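PDB 4IC6: protease Do-like 8, chloroplastic, which is probably a serine protease of the thylakoid, an HtrA-type member of the S1C peptidases that cleaves within polypeptide chains. Local coordinates for residues 104-118 against 128-140. The protein carries 1 engineered substitution. Residues are numbered along the deposited sequence; the frame is centred on the assembly and turned at random.
Sequences ILASDGVQKNFEGKL and AVLKVDAPETLLK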
loop_
_atom_site.group_PDB
_atom_site.type_symbol
_atom_site.label_atom_id
_atom_site.label_comp_id
_atom_site.label_asym_id
_atom_site.label_seq_id
_atom_site.Cartn_x
_atom_site.Cartn_y
_atom_site.Cartn_z
ATOM N N ILE A 104 21.282 3.944 -32.081
ATOM C CA ILE A 104 22.472 3.113 -32.140
ATOM C C ILE A 104 23.761 3.922 -31.980
ATOM O O ILE A 104 24.007 4.898 -32.708
ATOM C CB ILE A 104 22.546 2.370 -33.477
ATOM C CG1 ILE A 104 21.158 1.873 -33.883
ATOM C CG2 ILE A 104 23.568 1.246 -33.402
ATOM C CD1 ILE A 104 21.166 0.905 -35.041
ATOM N N LEU A 105 24.591 3.488 -31.039
ATOM C CA LEU A 105 25.874 4.119 -30.756
ATOM C C LEU A 105 26.880 3.872 -31.885
ATOM O O LEU A 105 27.222 2.721 -32.188
ATOM C CB LEU A 105 26.438 3.574 -29.440
ATOM C CG LEU A 105 27.686 4.258 -28.867
ATOM C CD1 LEU A 105 27.401 5.726 -28.526
ATOM C CD2 LEU A 105 28.181 3.506 -27.635
ATOM N N ALA A 106 27.350 4.952 -32.501
ATOM C CA ALA A 106 28.378 4.852 -33.528
ATOM C C ALA A 106 29.771 4.990 -32.919
ATOM O O ALA A 106 29.915 5.276 -31.726
ATOM C CB ALA A 106 28.162 5.900 -34.601
ATOM N N SER A 107 30.794 4.794 -33.749
ATOM C CA SER A 107 32.185 4.870 -33.304
ATOM C C SER A 107 32.596 6.276 -32.866
ATOM O O SER A 107 33.520 6.433 -32.061
ATOM C CB SER A 107 33.117 4.357 -34.390
ATOM N N ASP A 108 31.919 7.295 -33.389
ATOM C CA ASP A 108 32.205 8.670 -32.981
ATOM C C ASP A 108 31.632 8.993 -31.598
ATOM O O ASP A 108 31.767 10.113 -31.100
ATOM C CB ASP A 108 31.721 9.675 -34.029
ATOM C CG ASP A 108 30.250 9.514 -34.367
ATOM O OD1 ASP A 108 29.616 8.586 -33.828
ATOM O OD2 ASP A 108 29.734 10.311 -35.182
ATOM N N GLY A 109 30.992 8.007 -30.976
ATOM C CA GLY A 109 30.488 8.175 -29.623
ATOM C C GLY A 109 29.143 8.867 -29.482
ATOM O O GLY A 109 28.715 9.162 -28.367
ATOM N N VAL A 110 28.462 9.137 -30.589
ATOM C CA VAL A 110 27.121 9.693 -30.486
ATOM C C VAL A 110 26.097 8.679 -30.994
ATOM O O VAL A 110 26.367 7.917 -31.928
ATOM C CB VAL A 110 26.990 11.052 -31.228
ATOM C CG1 VAL A 110 28.300 11.829 -31.149
ATOM C CG2 VAL A 110 26.567 10.850 -32.677
ATOM N N GLN A 111 24.927 8.647 -30.371
ATOM C CA GLN A 111 23.895 7.754 -30.868
ATOM C C GLN A 111 23.108 8.350 -32.037
ATOM O O GLN A 111 22.616 9.481 -31.976
ATOM C CB GLN A 111 22.989 7.276 -29.741
ATOM C CG GLN A 111 23.725 6.388 -28.768
ATOM C CD GLN A 111 22.807 5.721 -27.774
ATOM O OE1 GLN A 111 21.700 5.302 -28.115
ATOM N NE2 GLN A 111 23.254 5.635 -26.527
ATOM N N LYS A 112 23.015 7.570 -33.109
ATOM C CA LYS A 112 22.306 7.972 -34.317
ATOM C C LYS A 112 20.923 7.307 -34.367
ATOM O O LYS A 112 20.756 6.177 -33.902
ATOM C CB LYS A 112 23.132 7.600 -35.551
ATOM C CG LYS A 112 23.998 8.741 -36.127
ATOM C CD LYS A 112 25.412 8.799 -35.531
ATOM C CE LYS A 112 26.280 9.807 -36.300
ATOM N NZ LYS A 112 27.548 10.188 -35.602
ATOM N N ASN A 113 19.939 7.995 -34.945
ATOM C CA ASN A 113 18.541 7.549 -34.891
ATOM C C ASN A 113 18.036 6.866 -36.175
ATOM O O ASN A 113 18.330 7.318 -37.282
ATOM C CB ASN A 113 17.637 8.738 -34.540
ATOM C CG ASN A 113 16.201 8.331 -34.276
ATOM O OD1 ASN A 113 15.905 7.644 -33.297
ATOM N ND2 ASN A 113 15.291 8.783 -35.136
ATOM N N PHE A 114 17.274 5.781 -36.022
ATOM C CA PHE A 114 16.731 5.029 -37.164
ATOM C C PHE A 114 15.300 4.581 -36.945
ATOM O O PHE A 114 14.903 4.272 -35.825
ATOM C CB PHE A 114 17.577 3.784 -37.446
ATOM C CG PHE A 114 18.980 4.095 -37.837
ATOM C CD1 PHE A 114 19.286 4.407 -39.151
ATOM C CD2 PHE A 114 19.990 4.114 -36.889
ATOM C CE1 PHE A 114 20.580 4.714 -39.524
ATOM C CE2 PHE A 114 21.289 4.422 -37.254
ATOM C CZ PHE A 114 21.584 4.724 -38.577
ATOM N N GLU A 115 14.526 4.532 -38.019
ATOM C CA GLU A 115 13.201 3.947 -37.959
ATOM C C GLU A 115 13.342 2.452 -37.734
ATOM O O GLU A 115 14.153 1.801 -38.395
ATOM C CB GLU A 115 12.460 4.170 -39.275
ATOM C CG GLU A 115 11.988 5.571 -39.483
ATOM C CD GLU A 115 11.154 5.684 -40.738
ATOM O OE1 GLU A 115 11.459 4.953 -41.707
ATOM O OE2 GLU A 115 10.187 6.474 -40.741
ATOM N N GLY A 116 12.562 1.911 -36.803
ATOM C CA GLY A 116 12.527 0.477 -36.575
ATOM C C GLY A 116 11.252 -0.131 -37.137
ATOM O O GLY A 116 10.163 0.071 -36.594
ATOM N N LYS A 117 11.377 -0.883 -38.228
ATOM C CA LYS A 117 10.205 -1.506 -38.837
ATOM C C LYS A 117 10.002 -2.877 -38.239
ATOM O O LYS A 117 10.973 -3.598 -37.985
ATOM C CB LYS A 117 10.365 -1.606 -40.356
ATOM C CG LYS A 117 10.582 -0.252 -41.012
ATOM C CD LYS A 117 10.513 -0.326 -42.531
ATOM C CE LYS A 117 10.404 1.083 -43.138
ATOM N NZ LYS A 117 10.542 1.081 -44.628
ATOM N N LEU A 118 8.744 -3.234 -38.003
ATOM C CA LEU A 118 8.444 -4.503 -37.346
ATOM C C LEU A 118 8.702 -5.670 -38.293
ATOM O O LEU A 118 8.244 -5.669 -39.445
ATOM C CB LEU A 118 6.991 -4.530 -36.869
ATOM C CG LEU A 118 6.462 -5.881 -36.384
ATOM C CD1 LEU A 118 7.175 -6.315 -35.106
ATOM C CD2 LEU A 118 4.945 -5.810 -36.191
ATOM N N ALA A 128 10.701 -9.723 -29.817
ATOM C CA ALA A 128 10.279 -8.982 -31.009
ATOM C C ALA A 128 11.510 -8.696 -31.836
ATOM O O ALA A 128 12.611 -8.571 -31.297
ATOM C CB ALA A 128 9.592 -7.682 -30.622
ATOM N N VAL A 129 11.325 -8.602 -33.149
ATOM C CA VAL A 129 12.427 -8.292 -34.035
ATOM C C VAL A 129 12.071 -7.070 -34.880
ATOM O O VAL A 129 11.010 -7.029 -35.496
ATOM C CB VAL A 129 12.754 -9.499 -34.942
ATOM C CG1 VAL A 129 13.919 -9.169 -35.887
ATOM C CG2 VAL A 129 13.094 -10.712 -34.091
ATOM N N LEU A 130 12.950 -6.071 -34.871
ATOM C CA LEU A 130 12.783 -4.896 -35.721
ATOM C C LEU A 130 13.834 -4.917 -36.825
ATOM O O LEU A 130 14.789 -5.704 -36.788
ATOM C CB LEU A 130 12.897 -3.595 -34.922
ATOM C CG LEU A 130 12.012 -3.435 -33.683
ATOM C CD1 LEU A 130 12.175 -2.032 -33.128
ATOM C CD2 LEU A 130 10.561 -3.694 -34.019
ATOM N N LYS A 131 13.660 -4.049 -37.803
ATOM C CA LYS A 131 14.607 -3.970 -38.900
ATOM C C LYS A 131 14.939 -2.507 -39.119
ATOM O O LYS A 131 14.042 -1.676 -39.287
ATOM C CB LYS A 131 14.013 -4.615 -40.147
ATOM C CG LYS A 131 14.780 -4.413 -41.426
ATOM C CD LYS A 131 16.078 -5.206 -41.442
ATOM C CE LYS A 131 16.746 -5.047 -42.821
ATOM N NZ LYS A 131 16.548 -6.243 -43.682
ATOM N N VAL A 132 16.236 -2.207 -39.098
ATOM C CA VAL A 132 16.762 -0.851 -39.234
ATOM C C VAL A 132 17.506 -0.734 -40.563
ATOM O O VAL A 132 18.159 -1.679 -40.993
ATOM C CB VAL A 132 17.724 -0.559 -38.045
ATOM C CG1 VAL A 132 18.931 0.215 -38.484
ATOM C CG2 VAL A 132 16.990 0.142 -36.905
ATOM N N ASP A 133 17.401 0.411 -41.226
ATOM C CA ASP A 133 18.125 0.631 -42.480
ATOM C C ASP A 133 19.398 1.454 -42.214
ATOM O O ASP A 133 19.346 2.681 -42.131
ATOM C CB ASP A 133 17.210 1.324 -43.500
ATOM C CG ASP A 133 17.901 1.592 -44.825
ATOM O OD1 ASP A 133 18.985 1.011 -45.059
ATOM O OD2 ASP A 133 17.358 2.384 -45.635
ATOM N N ALA A 134 20.538 0.778 -42.065
ATOM C CA ALA A 134 21.768 1.438 -41.617
ATOM C C ALA A 134 23.017 0.918 -42.329
ATOM O O ALA A 134 23.022 -0.207 -42.830
ATOM C CB ALA A 134 21.922 1.281 -40.106
ATOM N N PRO A 135 24.091 1.727 -42.356
ATOM C CA PRO A 135 25.340 1.255 -42.969
ATOM C C PRO A 135 25.911 0.067 -42.193
ATOM O O PRO A 135 26.110 0.182 -40.983
ATOM C CB PRO A 135 26.274 2.470 -42.852
ATOM C CG PRO A 135 25.351 3.653 -42.725
ATOM C CD PRO A 135 24.180 3.136 -41.929
ATOM N N GLU A 136 26.170 -1.050 -42.871
ATOM C CA GLU A 136 26.703 -2.236 -42.200
ATOM C C GLU A 136 27.923 -1.879 -41.351
ATOM O O GLU A 136 28.265 -2.577 -40.396
ATOM C CB GLU A 136 27.050 -3.315 -43.215
ATOM N N THR A 137 28.562 -0.771 -41.713
ATOM C CA THR A 137 29.733 -0.264 -41.018
ATOM C C THR A 137 29.341 0.284 -39.652
ATOM O O THR A 137 30.174 0.408 -38.755
ATOM C CB THR A 137 30.403 0.845 -41.845
ATOM O OG1 THR A 137 29.986 2.131 -41.368
ATOM C CG2 THR A 137 30.009 0.703 -43.307
ATOM N N LEU A 138 28.062 0.602 -39.498
ATOM C CA LEU A 138 27.546 1.103 -38.231
ATOM C C LEU A 138 27.226 -0.057 -37.288
ATOM O O LEU A 138 27.436 0.022 -36.073
ATOM C CB LEU A 138 26.273 1.910 -38.481
ATOM C CG LEU A 138 25.928 3.077 -37.558
ATOM C CD1 LEU A 138 24.423 3.145 -37.377
ATOM C CD2 LEU A 138 26.620 2.942 -36.219
ATOM N N LEU A 139 26.723 -1.141 -37.860
ATOM C CA LEU A 139 26.179 -2.225 -37.059
ATOM C C LEU A 139 27.239 -3.202 -36.545
ATOM O O LEU A 139 27.994 -3.794 -37.321
ATOM C CB LEU A 139 25.075 -2.949 -37.841
ATOM C CG LEU A 139 24.000 -1.995 -38.379
ATOM C CD1 LEU A 139 23.178 -2.647 -39.475
ATOM C CD2 LEU A 139 23.097 -1.476 -37.262
ATOM N N LYS A 140 27.277 -3.351 -35.221
ATOM C CA LYS A 140 28.141 -4.308 -34.549
ATOM C C LYS A 140 27.281 -5.399 -33.925
ATOM O O LYS A 140 26.782 -5.243 -32.814
ATOM C CB LYS A 140 28.968 -3.610 -33.479
HETATM O O HOH W 1 28.149 1.279 -34.025
HETATM O O HOH W 2 16.065 2.556 -40.453
#
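The carbonyl oxygen of K117 receives the amide of K131, with N to O at 2.7 Å and the donor in the carbonyl plane, while the CA of L130 makes a longer C-H...O approach to the same oxygen. In return K117 N gives a nearly straight bond to K131 O (168° at the hydrogen), so the pair closes both bonds of an antiparallel hydrogen-bonded pair. Strands 111-122 and 127-131 form a hairpin in the first of the two six-stranded barrels of the chymotrypsin-like fold, and this exchange illustrates how such a hairpin opens out. Two residues beyond K131 on one side, and two before K117 on the other, a water takes the place of the direct bonds, donating to E115 O and accepting from D133 N at 2.6 Å. Past it, side chains do most of the joining. With CG anti to its carbonyl carbon (chi1 -63°), F114 sets its ring against residues 132-138. The methyl of A134 sits over one ring face in a CH-pi contact, 4.0 Å from the centroid, and L138 CD1 approaches F114 CE2 obliquely at 3.4 Å. V132 packs against the root of the ring, its CG2 3.7 Å from F114 CB. Replacing F114 by an alanine would remove the ring, and the A134 methyl and L138 CD1 would probably lose the surface they pack on, opening a gap between 104-118 and 132-138. Farther along, the other branch of L138, CD2, rests on A106 CB, and I104 CD1 meets L139 CD2 at 3.8 Å. Backbone hydrogen bonds thus set the strand register, whereas apolar contacts, chiefly round the F114 ring, hold the irregular chain that follows.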